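Side-chain contacts in Lin2634 protein (Listeria innocua, PDB 3MZO), which probably acts as a metal-dependent phosphohydrolase of the HD-domain superfamily, as a member of the YfbR-like 5'-deoxynucleotidase family, and binds calcium in the crystal: residues Y62-N67 and D126-G131; L134-K139 and M176-Y181; E145-I150 and L191-I196; E165-I170 and Q203-I208. All blocks are in the same frame, centred on the assembly; numbering follows the deposited sequence.

Followed from the N terminus, the chain first closes on itself at interaction 1, where helix 58-67 meets the turn leading into helix 129-151. That loop of 58 residues is complete before interaction 2 opens three residues further on. The other three contacts all cross one another, since 134-139, 145-150 and 165-170 come in the same order as their partners 176-181, 191-196 and 203-208. Helix 129-151 serves interactions 1, 2 and 3, and so joins the calcium site to the far end of the fold. Interaction 4 packs helix 158-172 on helix 201-211, touching interaction 2 through the K139-E165 salt bridge and interaction 3 through L191 and T205.

Interaction 1: residues Y62-N67 and D126-G131; sequences YEKALN and DSTLEG
D126 receives the ammonium group of K64 in a salt bridge: NZ of K64 lies 2.9 Å from OD2 of D126 and comes from above the carboxylate plane, 59° out of it. Lysine suits the place because its long chain spans from helix 58-67 to the loop, and a bend at the last torsion (chi4 -63°) turns NZ to the acid. NZ also bonds to G124 O, so two oxygens grip the cation. The other oxygen, D126 OD1, serves its own chain, accepting from T128 N at 2.9 Å and, on the syn side, from T128 OG1 at 2.6 Å. The first of these bonds makes an Asx turn. T128 is in turn the N-cap of helix 129-151, which further on carries the calcium ligand D138 of the HD-domain fold; its OG1 accepts from G131 N at 3.1 Å. K64 CE passes 3.8 Å from this T128 OG1. E130 offers its CB, 3.9 Å from K64 CD, while its bent chain leads the carboxylate off to N57 N. Glycine suits position 131 because a CB there would run into D126 OD1, and K64 CD rests 3.7 Å from G131 N.

Interaction 2: residues L134-K139 and M176-Y181; sequences LAISDK and MASVKY. With CA (calcium ion), chain K.
I136 packs against M176, S178 and V179 in a buried, apolar helix-to-helix contact, which joins the N-terminal half of helix 129-151 to the first turn of helix 177-191. The end of the isoleucine does most of the work. Its CD1 reaches V179 CG2 at 3.7 Å and S178 CB at 3.5 Å, the latter a close fit for two carbons. With CG1 lodged between the backbone N and the carbonyl carbon (chi1 62°), the CG1-CD1 arm is aimed at the other helix, and the second branch, CG2, stands 3.8 Å from V179 CG2. Both beta-branched residues thus meet through methyl groups, a compact fit for their short, stiff side chains. M176, a selenomethionine at the N-cap position, bends at its last torsion and sets its CE 4.1 Å from I136 CD1. S178 meets the isoleucine chiefly with CB, while its hydroxyl is hydrogen-bonded to E49. Two residues on, D138 leaves the same helix on a different face and binds a calcium ion through OD1 at 2.6 Å. H34, H68, D69 and a water also hold this metal, and D138 OD2 pairs with K125. The chemistry is therefore divided around one helix: one side packs on helix 177-191 through largely apolar groups, with no hydrogen bond across the contact, while another supplies a ligand to the calcium ion.

Interaction 3: residues E145-I150 and L191-I196; sequences ESFGEI and LAEKGI
F147, near the C-terminal end of helix 129-151, faces a type II beta turn running from E193 to I196, which is closed by a hydrogen bond of 3.2 Å from I196 N to E193 O. G195 sits in that turn at a positive phi of 100°, a conformation that glycine takes up easily because it has no CB to press against the carbonyl O of K194. The first and last residues of the turn are the ones that touch the ring. F147 points its CG straight away from the backbone N (chi1 179°), carrying the flat ring outward from the helix toward both. E193 comes to the ring edge, near its plane, with its CG 4.1 Å from F147 CZ. I196 approaches from an oblique direction, its CD1 4.1 Å from F147 CE1, and the two side chains cross at about a right angle. A flexible aliphatic arm and a branched hydrocarbon thus touch neighbouring atoms of the ring, CZ and CE1. L201, at the start of helix 201-211, also touches both F147 and I196 and continues the apolar cluster. The chain of E193 is bent, and its carboxylate plane and the ring plane are turned 82° apart. That carboxylate is hydrogen-bonded to H5 of the second subunit, with a weak bond from Q151 of its own chain. E193 thus does two jobs: its CG packs at the phenylalanine ring edge within its own subunit, while its carboxylate ties the loop to the other.

Interaction 4: residues E165-I170 and Q203-I208; sequences EALATI and QLTTEI
I208 meets L167 chiefly with its CG2 branch, which lies 3.9 Å from L167 CG and 4.0 Å from L167 CD2. The leucine also puts CD2 3.6 Å from T205 CG2, crossing the threonine at about a right angle. Its fork reaches that far because CG stands opposite the backbone N (chi1 -167°), projecting from helix 158-172 toward both partners one turn apart. A168 suits the next position by being small: its CA lies 6.2 Å from I208 CA, and I208 CG2 approaches A168 N to 3.7 Å and A168 CB to 4.4 Å.

What orients T205 lies in the second shell. Its OG1 is hydrogen-bonded to L201 O and Y163 OH, so the hydroxyl is occupied and the methyl is left for the leucine; a beta-branched residue with one polar and one apolar arm fits both demands.

The local axes of the two helices pass 10.2 Å apart at a crossing angle of -34°, running in roughly the same direction. L187 of helix 177-191 touches both L167 and T205, and L143 of helix 129-151 touches L167, so the leucine is wedged among three other helices of this all-helical fold.

Interaction 1: residues Y62-N67 and D126-G131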
loop_
_atom_site.group_PDB
_atom_site.type_symbol
_atom_site.label_atom_id
_atom_site.label_comp_id
_atom_site.label_asym_id
_atom_site.label_seq_id
_atom_site.Cartn_x
_atom_site.Cartn_y
_atom_site.Cartn_z
ATOM N N TYR B 62 -4.699 -9.288 31.987
ATOM C CA TYR B 62 -3.791 -8.855 30.930
ATOM C C TYR B 62 -3.339 -9.990 30.037
ATOM O O TYR B 62 -3.294 -9.832 28.812
ATOM C CB TYR B 62 -2.551 -8.183 31.518
ATOM C CG TYR B 62 -2.752 -6.743 31.936
ATOM C CD1 TYR B 62 -3.064 -5.736 31.006
ATOM C CD2 TYR B 62 -2.561 -6.371 33.248
ATOM C CE1 TYR B 62 -3.209 -4.391 31.420
ATOM C CE2 TYR B 62 -2.700 -5.062 33.663
ATOM C CZ TYR B 62 -3.024 -4.080 32.779
ATOM O OH TYR B 62 -3.116 -2.802 33.281
ATOM N N GLU B 63 -2.947 -11.101 30.638
ATOM C CA GLU B 63 -2.469 -12.224 29.856
ATOM C C GLU B 63 -3.553 -12.797 28.917
ATOM O O GLU B 63 -3.244 -13.170 27.799
ATOM C CB GLU B 63 -1.804 -13.303 30.734
ATOM C CG GLU B 63 -2.720 -14.173 31.475
ATOM C CD GLU B 63 -2.015 -15.033 32.548
ATOM O OE1 GLU B 63 -0.763 -14.960 32.733
ATOM O OE2 GLU B 63 -2.752 -15.802 33.191
ATOM N N LYS B 64 -4.805 -12.830 29.350
ATOM C CA LYS B 64 -5.887 -13.275 28.480
ATOM C C LYS B 64 -6.087 -12.316 27.303
ATOM O O LYS B 64 -6.152 -12.758 26.147
ATOM C CB LYS B 64 -7.206 -13.413 29.266
ATOM C CG LYS B 64 -7.262 -14.601 30.195
ATOM C CD LYS B 64 -8.435 -14.473 31.202
ATOM C CE LYS B 64 -8.585 -15.734 32.066
ATOM N NZ LYS B 64 -8.919 -16.909 31.251
ATOM N N ALA B 65 -6.145 -11.008 27.583
ATOM C CA ALA B 65 -6.398 -9.987 26.562
ATOM C C ALA B 65 -5.232 -9.829 25.595
ATOM O O ALA B 65 -5.431 -9.725 24.371
ATOM C CB ALA B 65 -6.722 -8.644 27.216
ATOM N N LEU B 66 -4.013 -9.838 26.125
ATOM C CA LEU B 66 -2.833 -9.612 25.314
ATOM C C LEU B 66 -2.605 -10.715 24.273
ATOM O O LEU B 66 -2.263 -10.436 23.127
ATOM C CB LEU B 66 -1.574 -9.477 26.192
ATOM C CG LEU B 66 -0.321 -9.089 25.401
ATOM C CD1 LEU B 66 -0.432 -7.658 24.858
ATOM C CD2 LEU B 66 0.937 -9.290 26.269
ATOM N N ASN B 67 -2.788 -11.957 24.693
ATOM C CA ASN B 67 -2.421 -13.121 23.911
ATOM C C ASN B 67 -3.561 -13.800 23.154
ATOM O O ASN B 67 -3.319 -14.758 22.469
ATOM C CB ASN B 67 -1.767 -14.130 24.835
ATOM C CG ASN B 67 -0.598 -13.517 25.624
ATOM O OD1 ASN B 67 0.364 -13.044 25.034
ATOM N ND2 ASN B 67 -0.696 -13.519 26.946
ATOM N N ASP B 126 -13.070 -17.922 29.463
ATOM C CA ASP B 126 -13.650 -18.892 30.388
ATOM C C ASP B 126 -14.644 -18.148 31.276
ATOM O O ASP B 126 -14.925 -16.975 31.044
ATOM C CB ASP B 126 -12.543 -19.566 31.185
ATOM C CG ASP B 126 -11.743 -18.603 32.043
ATOM O OD1 ASP B 126 -12.226 -17.484 32.387
ATOM O OD2 ASP B 126 -10.612 -19.002 32.406
ATOM N N SER B 127 -15.139 -18.779 32.323
ATOM C CA SER B 127 -16.177 -18.137 33.112
ATOM C C SER B 127 -15.624 -17.391 34.327
ATOM O O SER B 127 -16.387 -16.966 35.194
ATOM C CB SER B 127 -17.220 -19.177 33.547
ATOM O OG SER B 127 -16.590 -20.229 34.245
ATOM N N THR B 128 -14.311 -17.232 34.421
ATOM C CA THR B 128 -13.750 -16.388 35.481
ATOM C C THR B 128 -14.087 -14.940 35.148
ATOM O O THR B 128 -14.438 -14.619 33.998
ATOM C CB THR B 128 -12.230 -16.524 35.604
ATOM O OG1 THR B 128 -11.598 -15.984 34.435
ATOM C CG2 THR B 128 -11.823 -18.015 35.821
ATOM N N LEU B 129 -13.954 -14.063 36.141
ATOM C CA LEU B 129 -14.186 -12.650 35.928
ATOM C C LEU B 129 -13.303 -12.147 34.786
ATOM O O LEU B 129 -13.777 -11.409 33.915
ATOM C CB LEU B 129 -13.919 -11.837 37.198
ATOM C CG LEU B 129 -14.064 -10.319 37.080
ATOM C CD1 LEU B 129 -15.508 -9.926 36.687
ATOM C CD2 LEU B 129 -13.632 -9.667 38.417
ATOM N N GLU B 130 -12.037 -12.547 34.786
ATOM C CA GLU B 130 -11.073 -12.012 33.795
ATOM C C GLU B 130 -11.321 -12.549 32.378
ATOM O O GLU B 130 -11.028 -11.870 31.379
ATOM C CB GLU B 130 -9.643 -12.291 34.235
ATOM C CG GLU B 130 -9.266 -11.594 35.570
ATOM C CD GLU B 130 -9.885 -12.233 36.792
ATOM O OE1 GLU B 130 -10.259 -13.432 36.738
ATOM O OE2 GLU B 130 -9.976 -11.536 37.820
ATOM N N GLY B 131 -11.887 -13.756 32.302
ATOM C CA GLY B 131 -12.283 -14.353 31.029
ATOM C C GLY B 131 -13.494 -13.678 30.418
ATOM O O GLY B 131 -13.590 -13.517 29.186
#

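Interaction 2: residues L134-K139 and M176-Y181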
loop_
_atom_site.group_PDB
_atom_site.type_symbol
_atom_site.label_atom_id
_atom_site.label_comp_id
_atom_site.label_asym_id
_atom_site.label_seq_id
_atom_site.Cartn_x
_atom_site.Cartn_y
_atom_site.Cartn_z
ATOM N N LEU B 134 -12.406 -10.490 28.998
ATOM C CA LEU B 134 -11.869 -10.702 27.638
ATOM C C LEU B 134 -13.005 -10.818 26.635
ATOM O O LEU B 134 -12.922 -10.240 25.550
ATOM C CB LEU B 134 -10.993 -11.955 27.555
ATOM C CG LEU B 134 -10.505 -12.355 26.143
ATOM C CD1 LEU B 134 -9.776 -11.245 25.379
ATOM C CD2 LEU B 134 -9.646 -13.628 26.216
ATOM N N ALA B 135 -14.061 -11.565 26.992
ATOM C CA ALA B 135 -15.193 -11.741 26.085
ATOM C C ALA B 135 -15.802 -10.390 25.705
ATOM O O ALA B 135 -16.016 -10.127 24.516
ATOM C CB ALA B 135 -16.307 -12.735 26.663
ATOM N N ILE B 136 -16.056 -9.527 26.681
ATOM C CA ILE B 136 -16.740 -8.288 26.368
ATOM C C ILE B 136 -15.802 -7.326 25.656
ATOM O O ILE B 136 -16.254 -6.561 24.800
ATOM C CB ILE B 136 -17.428 -7.615 27.570
ATOM C CG1 ILE B 136 -16.422 -7.206 28.649
ATOM C CG2 ILE B 136 -18.519 -8.546 28.183
ATOM C CD1 ILE B 136 -17.070 -6.474 29.859
ATOM N N SER B 137 -14.505 -7.369 25.999
ATOM C CA SER B 137 -13.522 -6.429 25.442
ATOM C C SER B 137 -13.268 -6.623 23.944
ATOM O O SER B 137 -13.131 -5.662 23.180
ATOM C CB SER B 137 -12.200 -6.537 26.240
ATOM O OG SER B 137 -12.382 -6.056 27.573
ATOM N N ASP B 138 -13.183 -7.894 23.547
ATOM C CA ASP B 138 -13.093 -8.307 22.154
ATOM C C ASP B 138 -14.339 -7.827 21.363
ATOM O O ASP B 138 -14.218 -7.255 20.274
ATOM C CB ASP B 138 -12.959 -9.835 22.137
ATOM C CG ASP B 138 -12.560 -10.390 20.784
ATOM O OD1 ASP B 138 -12.062 -9.631 19.928
ATOM O OD2 ASP B 138 -12.734 -11.615 20.586
ATOM N N LYS B 139 -15.532 -8.033 21.918
ATOM C CA LYS B 139 -16.749 -7.556 21.266
ATOM C C LYS B 139 -16.836 -6.039 21.221
ATOM O O LYS B 139 -17.341 -5.482 20.269
ATOM C CB LYS B 139 -18.016 -8.137 21.909
ATOM C CG LYS B 139 -18.168 -9.643 21.780
ATOM C CD LYS B 139 -18.124 -10.144 20.345
ATOM C CE LYS B 139 -18.223 -11.676 20.305
ATOM N NZ LYS B 139 -18.431 -12.120 18.939
HETATM N N MSE B 176 -22.683 -7.757 34.805
HETATM C CA MSE B 176 -21.372 -7.228 35.167
HETATM C C MSE B 176 -21.375 -5.703 35.313
HETATM O O MSE B 176 -21.957 -4.984 34.499
HETATM C CB MSE B 176 -20.332 -7.602 34.102
HETATM C CG MSE B 176 -19.991 -9.081 33.942
HETATM SE SE MSE B 176 -18.790 -9.295 32.428
HETATM C CE MSE B 176 -17.123 -8.688 33.260
ATOM N N ALA B 177 -20.661 -5.218 36.326
ATOM C CA ALA B 177 -20.456 -3.766 36.495
ATOM C C ALA B 177 -19.867 -3.135 35.221
ATOM O O ALA B 177 -20.303 -2.067 34.800
ATOM C CB ALA B 177 -19.562 -3.494 37.699
ATOM N N SER B 178 -18.900 -3.814 34.611
ATOM C CA SER B 178 -18.316 -3.402 33.303
ATOM C C SER B 178 -19.337 -3.051 32.227
ATOM O O SER B 178 -19.275 -1.969 31.620
ATOM C CB SER B 178 -17.434 -4.529 32.742
ATOM O OG SER B 178 -16.304 -4.725 33.553
ATOM N N VAL B 179 -20.255 -3.978 31.973
ATOM C CA VAL B 179 -21.251 -3.801 30.938
ATOM C C VAL B 179 -22.321 -2.818 31.393
ATOM O O VAL B 179 -22.840 -2.065 30.566
ATOM C CB VAL B 179 -21.868 -5.161 30.493
ATOM C CG1 VAL B 179 -23.020 -4.950 29.472
ATOM C CG2 VAL B 179 -20.784 -6.064 29.937
ATOM N N LYS B 180 -22.647 -2.790 32.687
ATOM C CA LYS B 180 -23.581 -1.769 33.176
ATOM C C LYS B 180 -22.961 -0.417 32.868
ATOM O O LYS B 180 -23.644 0.490 32.373
ATOM C CB LYS B 180 -23.839 -1.876 34.691
ATOM C CG LYS B 180 -24.809 -2.984 35.131
ATOM C CD LYS B 180 -24.978 -2.934 36.667
ATOM C CE LYS B 180 -25.217 -4.298 37.278
ATOM N NZ LYS B 180 -26.513 -4.856 36.858
ATOM N N TYR B 181 -21.671 -0.267 33.160
ATOM C CA TYR B 181 -21.007 0.990 32.847
ATOM C C TYR B 181 -21.038 1.285 31.357
ATOM O O TYR B 181 -21.382 2.389 30.955
ATOM C CB TYR B 181 -19.554 1.027 33.336
ATOM C CG TYR B 181 -18.995 2.404 33.147
ATOM C CD1 TYR B 181 -19.199 3.387 34.115
ATOM C CD2 TYR B 181 -18.339 2.761 31.970
ATOM C CE1 TYR B 181 -18.724 4.676 33.942
ATOM C CE2 TYR B 181 -17.850 4.055 31.787
ATOM C CZ TYR B 181 -18.050 5.001 32.789
ATOM O OH TYR B 181 -17.605 6.277 32.627
HETATM CA CA CA K . -10.386 -11.268 18.810
HETATM O O HOH W 1 -10.624 -13.871 19.147
#

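Interaction 3: residues E145-I150 and L191-I196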
loop_
_atom_site.group_PDB
_atom_site.type_symbol
_atom_site.label_atom_id
_atom_site.label_comp_id
_atom_site.label_asym_id
_atom_site.label_seq_id
_atom_site.Cartn_x
_atom_site.Cartn_y
_atom_site.Cartn_z
ATOM N N GLU B 145 -14.951 -1.139 15.516
ATOM C CA GLU B 145 -14.493 -1.295 14.119
ATOM C C GLU B 145 -15.693 -1.250 13.180
ATOM O O GLU B 145 -15.650 -0.614 12.167
ATOM C CB GLU B 145 -13.840 -2.643 13.878
ATOM C CG GLU B 145 -12.465 -2.896 14.404
ATOM C CD GLU B 145 -12.034 -4.359 14.133
ATOM O OE1 GLU B 145 -12.850 -5.274 14.403
ATOM O OE2 GLU B 145 -10.884 -4.601 13.682
ATOM N N SER B 146 -16.775 -1.940 13.529
ATOM C CA SER B 146 -17.919 -2.011 12.645
ATOM C C SER B 146 -18.663 -0.656 12.656
ATOM O O SER B 146 -19.149 -0.174 11.613
ATOM C CB SER B 146 -18.816 -3.190 13.017
ATOM O OG SER B 146 -19.455 -2.991 14.270
ATOM N N PHE B 147 -18.703 -0.039 13.838
ATOM C CA PHE B 147 -19.289 1.277 14.032
ATOM C C PHE B 147 -18.602 2.298 13.133
ATOM O O PHE B 147 -19.266 3.092 12.459
ATOM C CB PHE B 147 -19.159 1.678 15.514
ATOM C CG PHE B 147 -19.695 3.029 15.832
ATOM C CD1 PHE B 147 -21.029 3.191 16.159
ATOM C CD2 PHE B 147 -18.863 4.137 15.827
ATOM C CE1 PHE B 147 -21.551 4.470 16.473
ATOM C CE2 PHE B 147 -19.368 5.416 16.140
ATOM C CZ PHE B 147 -20.719 5.578 16.454
ATOM N N GLY B 148 -17.281 2.253 13.117
ATOM C CA GLY B 148 -16.489 3.166 12.306
ATOM C C GLY B 148 -16.876 3.049 10.851
ATOM O O GLY B 148 -17.087 4.043 10.193
ATOM N N GLU B 149 -16.984 1.821 10.356
ATOM C CA GLU B 149 -17.364 1.596 8.965
ATOM C C GLU B 149 -18.778 2.096 8.642
ATOM O O GLU B 149 -19.012 2.721 7.596
ATOM C CB GLU B 149 -17.168 0.116 8.600
ATOM C CG GLU B 149 -15.670 -0.331 8.682
ATOM C CD GLU B 149 -14.743 0.455 7.743
ATOM O OE1 GLU B 149 -15.120 0.661 6.575
ATOM O OE2 GLU B 149 -13.616 0.828 8.151
ATOM N N ILE B 150 -19.713 1.852 9.552
ATOM C CA ILE B 150 -21.090 2.252 9.354
ATOM C C ILE B 150 -21.225 3.763 9.338
ATOM O O ILE B 150 -21.966 4.324 8.526
ATOM C CB ILE B 150 -21.995 1.666 10.456
ATOM C CG1 ILE B 150 -22.059 0.147 10.318
ATOM C CG2 ILE B 150 -23.400 2.268 10.383
ATOM C CD1 ILE B 150 -22.476 -0.551 11.605
ATOM N N LEU B 191 -23.594 6.894 20.157
ATOM C CA LEU B 191 -24.803 7.275 19.410
ATOM C C LEU B 191 -25.045 8.783 19.370
ATOM O O LEU B 191 -25.799 9.272 18.540
ATOM C CB LEU B 191 -26.020 6.558 19.978
ATOM C CG LEU B 191 -25.991 5.037 19.815
ATOM C CD1 LEU B 191 -27.250 4.482 20.414
ATOM C CD2 LEU B 191 -25.867 4.615 18.385
ATOM N N ALA B 192 -24.435 9.529 20.274
ATOM C CA ALA B 192 -24.460 10.984 20.159
ATOM C C ALA B 192 -23.446 11.504 19.108
ATOM O O ALA B 192 -23.399 12.702 18.863
ATOM C CB ALA B 192 -24.227 11.647 21.532
ATOM N N GLU B 193 -22.653 10.632 18.484
ATOM C CA GLU B 193 -21.663 11.069 17.471
ATOM C C GLU B 193 -22.315 11.838 16.340
ATOM O O GLU B 193 -23.381 11.445 15.871
ATOM C CB GLU B 193 -20.926 9.875 16.844
ATOM C CG GLU B 193 -19.787 9.324 17.684
ATOM C CD GLU B 193 -18.461 10.035 17.447
ATOM O OE1 GLU B 193 -18.239 10.587 16.353
ATOM O OE2 GLU B 193 -17.613 10.012 18.349
ATOM N N LYS B 194 -21.638 12.887 15.869
ATOM C CA LYS B 194 -22.172 13.755 14.802
ATOM C C LYS B 194 -22.318 13.016 13.481
ATOM O O LYS B 194 -21.348 12.473 12.985
ATOM C CB LYS B 194 -21.261 14.975 14.605
ATOM C CG LYS B 194 -21.290 15.953 15.776
ATOM N N GLY B 195 -23.532 13.008 12.921
ATOM C CA GLY B 195 -23.842 12.319 11.653
ATOM C C GLY B 195 -24.525 10.967 11.830
ATOM O O GLY B 195 -25.087 10.405 10.878
ATOM N N ILE B 196 -24.500 10.438 13.052
ATOM C CA ILE B 196 -24.999 9.091 13.291
ATOM C C ILE B 196 -26.529 8.958 13.132
ATOM O O ILE B 196 -27.052 7.858 12.910
ATOM C CB ILE B 196 -24.557 8.591 14.682
ATOM C CG1 ILE B 196 -24.447 7.061 14.669
ATOM C CG2 ILE B 196 -25.472 9.180 15.788
ATOM C CD1 ILE B 196 -25.070 6.402 15.864
#

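Interaction 4: residues E165-I170 and Q203-I208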
loop_
_atom_site.group_PDB
_atom_site.type_symbol
_atom_site.label_atom_id
_atom_site.label_comp_id
_atom_site.label_asym_id
_atom_site.label_seq_id
_atom_site.Cartn_x
_atom_site.Cartn_y
_atom_site.Cartn_z
ATOM N N GLU B 165 -24.503 -8.201 16.201
ATOM C CA GLU B 165 -24.060 -9.391 16.905
ATOM C C GLU B 165 -23.229 -9.023 18.108
ATOM O O GLU B 165 -23.408 -9.611 19.176
ATOM C CB GLU B 165 -23.253 -10.308 15.986
ATOM C CG GLU B 165 -22.779 -11.652 16.622
ATOM C CD GLU B 165 -21.529 -11.545 17.563
ATOM O OE1 GLU B 165 -20.619 -10.692 17.348
ATOM O OE2 GLU B 165 -21.458 -12.347 18.525
ATOM N N ALA B 166 -22.319 -8.065 17.925
ATOM C CA ALA B 166 -21.431 -7.637 18.987
ATOM C C ALA B 166 -22.241 -7.019 20.131
ATOM O O ALA B 166 -22.101 -7.446 21.277
ATOM C CB ALA B 166 -20.340 -6.669 18.437
ATOM N N LEU B 167 -23.133 -6.077 19.837
ATOM C CA LEU B 167 -23.959 -5.499 20.889
ATOM C C LEU B 167 -24.865 -6.542 21.585
ATOM O O LEU B 167 -24.923 -6.603 22.818
ATOM C CB LEU B 167 -24.778 -4.320 20.353
ATOM C CG LEU B 167 -25.452 -3.420 21.408
ATOM C CD1 LEU B 167 -24.459 -2.831 22.497
ATOM C CD2 LEU B 167 -26.189 -2.315 20.678
ATOM N N ALA B 168 -25.527 -7.384 20.802
ATOM C CA ALA B 168 -26.325 -8.481 21.352
ATOM C C ALA B 168 -25.516 -9.272 22.373
ATOM O O ALA B 168 -25.965 -9.492 23.490
ATOM C CB ALA B 168 -26.808 -9.403 20.230
ATOM N N THR B 169 -24.314 -9.681 21.998
ATOM C CA THR B 169 -23.447 -10.431 22.903
ATOM C C THR B 169 -23.057 -9.630 24.159
ATOM O O THR B 169 -23.178 -10.137 25.269
ATOM C CB THR B 169 -22.203 -10.913 22.163
ATOM O OG1 THR B 169 -22.639 -11.643 21.021
ATOM C CG2 THR B 169 -21.339 -11.824 23.016
ATOM N N ILE B 170 -22.627 -8.378 24.001
ATOM C CA ILE B 170 -22.340 -7.528 25.159
ATOM C C ILE B 170 -23.535 -7.517 26.152
ATOM O O ILE B 170 -23.345 -7.571 27.382
ATOM C CB ILE B 170 -21.951 -6.078 24.706
ATOM C CG1 ILE B 170 -20.594 -6.097 24.008
ATOM C CG2 ILE B 170 -21.891 -5.123 25.887
ATOM C CD1 ILE B 170 -20.253 -4.829 23.259
ATOM N N GLN B 203 -31.871 3.411 15.606
ATOM C CA GLN B 203 -33.011 2.501 15.621
ATOM C C GLN B 203 -32.565 1.085 15.963
ATOM O O GLN B 203 -33.129 0.436 16.851
ATOM C CB GLN B 203 -33.723 2.506 14.260
ATOM C CG GLN B 203 -34.817 1.443 14.155
ATOM C CD GLN B 203 -35.681 1.614 12.932
ATOM O OE1 GLN B 203 -35.908 2.732 12.475
ATOM N NE2 GLN B 203 -36.181 0.508 12.399
ATOM N N LEU B 204 -31.551 0.624 15.241
ATOM C CA LEU B 204 -30.997 -0.729 15.414
ATOM C C LEU B 204 -30.559 -1.001 16.860
ATOM O O LEU B 204 -30.786 -2.101 17.398
ATOM C CB LEU B 204 -29.822 -0.900 14.459
ATOM C CG LEU B 204 -29.096 -2.242 14.430
ATOM C CD1 LEU B 204 -30.032 -3.403 14.029
ATOM C CD2 LEU B 204 -27.892 -2.108 13.486
ATOM N N THR B 205 -29.946 0.013 17.480
ATOM C CA THR B 205 -29.482 -0.090 18.867
ATOM C C THR B 205 -30.672 -0.189 19.837
ATOM O O THR B 205 -30.644 -0.997 20.779
ATOM C CB THR B 205 -28.523 1.100 19.261
ATOM O OG1 THR B 205 -27.476 1.244 18.286
ATOM C CG2 THR B 205 -27.900 0.875 20.638
ATOM N N THR B 206 -31.719 0.616 19.604
ATOM C CA THR B 206 -32.966 0.474 20.354
ATOM C C THR B 206 -33.507 -0.956 20.214
ATOM O O THR B 206 -33.824 -1.606 21.211
ATOM C CB THR B 206 -34.041 1.496 19.869
ATOM O OG1 THR B 206 -33.679 2.807 20.318
ATOM C CG2 THR B 206 -35.450 1.140 20.381
ATOM N N GLU B 207 -33.594 -1.432 18.975
ATOM C CA GLU B 207 -34.074 -2.794 18.689
ATOM C C GLU B 207 -33.313 -3.880 19.423
ATOM O O GLU B 207 -33.925 -4.759 20.044
ATOM C CB GLU B 207 -34.009 -3.079 17.192
ATOM C CG GLU B 207 -35.184 -2.473 16.429
ATOM C CD GLU B 207 -35.003 -2.520 14.914
ATOM O OE1 GLU B 207 -33.997 -3.090 14.426
ATOM O OE2 GLU B 207 -35.883 -1.981 14.211
ATOM N N ILE B 208 -31.979 -3.804 19.355
ATOM C CA ILE B 208 -31.120 -4.759 20.043
ATOM C C ILE B 208 -31.356 -4.708 21.561
ATOM O O ILE B 208 -31.413 -5.760 22.210
ATOM C CB ILE B 208 -29.616 -4.525 19.683
ATOM C CG1 ILE B 208 -29.378 -4.821 18.199
ATOM C CG2 ILE B 208 -28.689 -5.395 20.543
ATOM C CD1 ILE B 208 -28.228 -4.065 17.611
#